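Local coordinates for predicted metal-dependent hydrolase of the TIM-barrel fold (Lactobacillus casei, PDB 2QPX), which probably acts as a zinc-dependent hydrolase of the amidohydrolase superfamily, with a TIM-barrel fold and a two-zinc site, at the interface of chains A and B. Coordinates in Å, arbitrary orientation; residue numbers count along the deposited sequence, not the author numbering. Chains: chain A/B, Predicted metal-dependent hydrolase of the TIM-barrel fold.

The interface of chains A and B. Residues chain A 274, 278, 307; chain B 40-41, 231-234, 238, 266.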
ATOM      1  N   TYR A 274       2.917  -1.704  12.182  1.00 16.63           N
ATOM      2  CA  TYR A 274       2.140  -0.742  12.967  1.00 17.08           C
ATOM      3  C   TYR A 274       1.490  -1.428  14.171  1.00 16.44           C
ATOM      4  O   TYR A 274       1.628  -0.958  15.317  1.00 17.93           O
ATOM      5  CB  TYR A 274       1.104  -0.007  12.092  1.00 18.95           C
ATOM      6  CG  TYR A 274       0.058   0.655  12.952  1.00 18.99           C
ATOM      7  CD1 TYR A 274       0.356   1.784  13.676  1.00 18.70           C
ATOM      8  CD2 TYR A 274      -1.181   0.045  13.139  1.00 19.78           C
ATOM      9  CE1 TYR A 274      -0.584   2.313  14.565  1.00 18.47           C
ATOM     10  CE2 TYR A 274      -2.122   0.573  13.992  1.00 22.76           C
ATOM     11  CZ  TYR A 274      -1.825   1.699  14.694  1.00 20.06           C
ATOM     12  OH  TYR A 274      -2.757   2.217  15.568  1.00 23.87           O
ATOM     13  N   VAL A 278       1.904  -0.950  18.680  1.00 15.68           N
ATOM     14  CA  VAL A 278       0.855  -0.477  19.613  1.00 15.70           C
ATOM     15  C   VAL A 278       0.175  -1.578  20.426  1.00 17.25           C
ATOM     16  O   VAL A 278      -0.541  -1.264  21.358  1.00 18.81           O
ATOM     17  CB  VAL A 278      -0.174   0.444  18.914  1.00 16.41           C
ATOM     18  CG1 VAL A 278       0.473   1.739  18.360  1.00 17.32           C
ATOM     19  CG2 VAL A 278      -0.923  -0.309  17.791  1.00 17.92           C
ATOM     20  N   LEU A 307       7.778   1.335  11.532  1.00 17.28           N
ATOM     21  CA  LEU A 307       7.248   1.622  12.857  1.00 16.30           C
ATOM     22  C   LEU A 307       7.437   0.515  13.867  1.00 17.07           C
ATOM     23  O   LEU A 307       7.328   0.750  15.033  1.00 18.51           O
ATOM     24  CB  LEU A 307       5.737   1.908  12.804  1.00 17.65           C
ATOM     25  CG  LEU A 307       5.267   3.126  12.015  1.00 17.82           C
ATOM     26  CD1 LEU A 307       3.738   3.236  12.067  1.00 21.28           C
ATOM     27  CD2 LEU A 307       5.935   4.399  12.496  1.00 20.61           C
TER
ATOM     28  N   GLU B  40       3.003   5.991  19.553  1.00 18.52           N
ATOM     29  CA  GLU B  40       1.592   6.135  19.877  1.00 20.15           C
ATOM     30  C   GLU B  40       1.036   5.040  20.783  1.00 19.75           C
ATOM     31  O   GLU B  40      -0.147   5.062  21.125  1.00 21.53           O
ATOM     32  CB  GLU B  40       0.774   6.247  18.580  1.00 22.41           C
ATOM     33  CG  GLU B  40       1.169   7.504  17.803  1.00 25.78           C
ATOM     34  CD  GLU B  40       1.046   8.779  18.666  1.00 35.53           C
ATOM     35  OE1 GLU B  40      -0.054   9.012  19.186  1.00 41.40           O
ATOM     36  OE2 GLU B  40       2.030   9.538  18.836  1.00 35.12           O
ATOM     37  N   ALA B  41       1.882   4.105  21.207  1.00 18.13           N
ATOM     38  CA  ALA B  41       1.481   3.088  22.162  1.00 17.48           C
ATOM     39  C   ALA B  41       1.076   3.758  23.481  1.00 19.89           C
ATOM     40  O   ALA B  41       1.565   4.852  23.809  1.00 20.87           O
ATOM     41  CB  ALA B  41       2.632   2.074  22.407  1.00 18.00           C
ATOM     42  N   TYR B 231      -2.094   6.842  10.809  1.00 21.40           N
ATOM     43  CA  TYR B 231      -1.312   6.556  12.043  1.00 21.82           C
ATOM     44  C   TYR B 231      -1.914   7.115  13.329  1.00 22.85           C
ATOM     45  O   TYR B 231      -1.808   8.276  13.603  1.00 23.85           O
ATOM     46  CB  TYR B 231       0.147   7.003  11.815  1.00 22.61           C
ATOM     47  CG  TYR B 231       1.227   6.591  12.828  1.00 20.25           C
ATOM     48  CD1 TYR B 231       0.984   5.702  13.868  1.00 22.26           C
ATOM     49  CD2 TYR B 231       2.470   7.161  12.743  1.00 22.44           C
ATOM     50  CE1 TYR B 231       1.979   5.357  14.769  1.00 21.63           C
ATOM     51  CE2 TYR B 231       3.474   6.851  13.650  1.00 20.67           C
ATOM     52  CZ  TYR B 231       3.226   5.954  14.663  1.00 20.72           C
ATOM     53  OH  TYR B 231       4.216   5.597  15.581  1.00 23.02           O
ATOM     54  N   GLY B 232      -2.522   6.229  14.118  1.00 25.21           N
ATOM     55  CA  GLY B 232      -3.135   6.585  15.400  1.00 26.84           C
ATOM     56  C   GLY B 232      -2.801   5.582  16.489  1.00 26.05           C
ATOM     57  O   GLY B 232      -1.939   4.733  16.324  1.00 23.99           O
ATOM     58  N   ASP B 233      -3.476   5.691  17.624  1.00 29.14           N
ATOM     59  CA  ASP B 233      -3.283   4.738  18.718  1.00 27.24           C
ATOM     60  C   ASP B 233      -4.105   3.440  18.564  1.00 27.18           C
ATOM     61  O   ASP B 233      -4.843   3.264  17.595  1.00 27.81           O
ATOM     62  CB  ASP B 233      -3.518   5.415  20.102  1.00 29.85           C
ATOM     63  CG  ASP B 233      -4.960   5.777  20.361  1.00 36.58           C
ATOM     64  OD1 ASP B 233      -5.867   5.228  19.713  1.00 36.37           O
ATOM     65  OD2 ASP B 233      -5.180   6.629  21.255  1.00 42.12           O
ATOM     66  N   ALA B 234      -3.960   2.514  19.512  1.00 26.45           N
ATOM     67  CA  ALA B 234      -4.604   1.182  19.423  1.00 26.15           C
ATOM     68  C   ALA B 234      -6.128   1.264  19.479  1.00 28.05           C
ATOM     69  O   ALA B 234      -6.816   0.325  19.076  1.00 30.00           O
ATOM     70  CB  ALA B 234      -4.072   0.241  20.551  1.00 27.03           C
HETATM   71  N   MSE B 238      -7.642   2.128  12.213  1.00 23.65           N
HETATM   72  CA  MSE B 238      -6.831   2.638  11.090  0.50 24.86           C
HETATM   73  C   MSE B 238      -7.501   2.234   9.773  1.00 22.28           C
HETATM   74  O   MSE B 238      -7.258   2.883   8.723  1.00 21.39           O
HETATM   75  CB  MSE B 238      -5.334   2.174  11.188  0.50 25.71           C
HETATM   76  CG  MSE B 238      -4.381   2.559   9.983  0.50 25.73           C
HETATM   77 SE   MSE B 238      -2.581   1.649   9.896  0.40 27.03          SE
HETATM   78  CE  MSE B 238      -1.417   2.855  10.936  0.50 24.50           C
ATOM     79  N   TYR B 266       0.104   8.589   6.490  1.00 15.93           N
ATOM     80  CA  TYR B 266       0.654   7.207   6.510  1.00 15.66           C
ATOM     81  C   TYR B 266      -0.269   6.220   7.222  1.00 16.93           C
ATOM     82  O   TYR B 266      -0.709   6.507   8.355  1.00 18.02           O
ATOM     83  CB  TYR B 266       1.989   7.252   7.220  1.00 16.13           C
ATOM     84  CG  TYR B 266       2.745   5.921   7.326  1.00 15.65           C
ATOM     85  CD1 TYR B 266       2.508   5.054   8.389  1.00 19.11           C
ATOM     86  CD2 TYR B 266       3.665   5.545   6.378  1.00 14.97           C
ATOM     87  CE1 TYR B 266       3.174   3.835   8.482  1.00 17.10           C
ATOM     88  CE2 TYR B 266       4.372   4.352   6.474  1.00 16.47           C
ATOM     89  CZ  TYR B 266       4.120   3.507   7.530  1.00 16.69           C
ATOM     90  OH  TYR B 266       4.819   2.327   7.633  1.00 17.96           O
TER
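The phenol ring of A:Tyr274 takes the selenomethionine methyl of B:Met238 on one face, CE sitting over the middle of the ring 3.4 Å from its centroid, while at its edge, in plane, lie CE1 of B:Tyr231 and the carbonyl O of B:Gly232. The B:Tyr231 ring in turn has the methyl CD1 of A:Leu307 over one face, 3.8 Å from its centroid. Between the two amidohydrolase-family TIM barrels, helix 269-278 and the loop carrying A:Leu307 pack on chain B, where B:Tyr231 and B:Tyr266 lie just beyond the zinc ligands B:His228 and B:His264; whether this pairing persists outside the crystal the structure alone does not show. With CG anti to the backbone N (chi1 163°), the A:Tyr274 ring reaches out from its helix, and its hydroxyl OH donates to B:Gly232 O at 2.8 Å. That donor stands well above the carbonyl plane, 61° out of it, with the carbonyl oxygen of B:Asp233 also near, 3.1 Å from OH. The B:Met238 side chain runs antiparallel to that of A:Tyr274, and a bend at its last torsion (chi3 -90°) turns the methyl onto the ring face. An alanine in place of A:Tyr274 would probably leave B:Gly232 O without this donor and open a gap beneath the B:Met238 methyl, which would be free to turn. A:Leu307 meets B:Tyr231 tip to tip: its other methyl, CD2, lies 3.7 Å from ring atom CE2, while CD1 also touches CE1 of B:Tyr266 at 3.7 Å, wedging the leucine between two tyrosines. At the helix end, A:Val278 turns CG1 toward the backbone of B:Glu40 and B:Ala41, and its carbonyl O faces CB of B:Ala234.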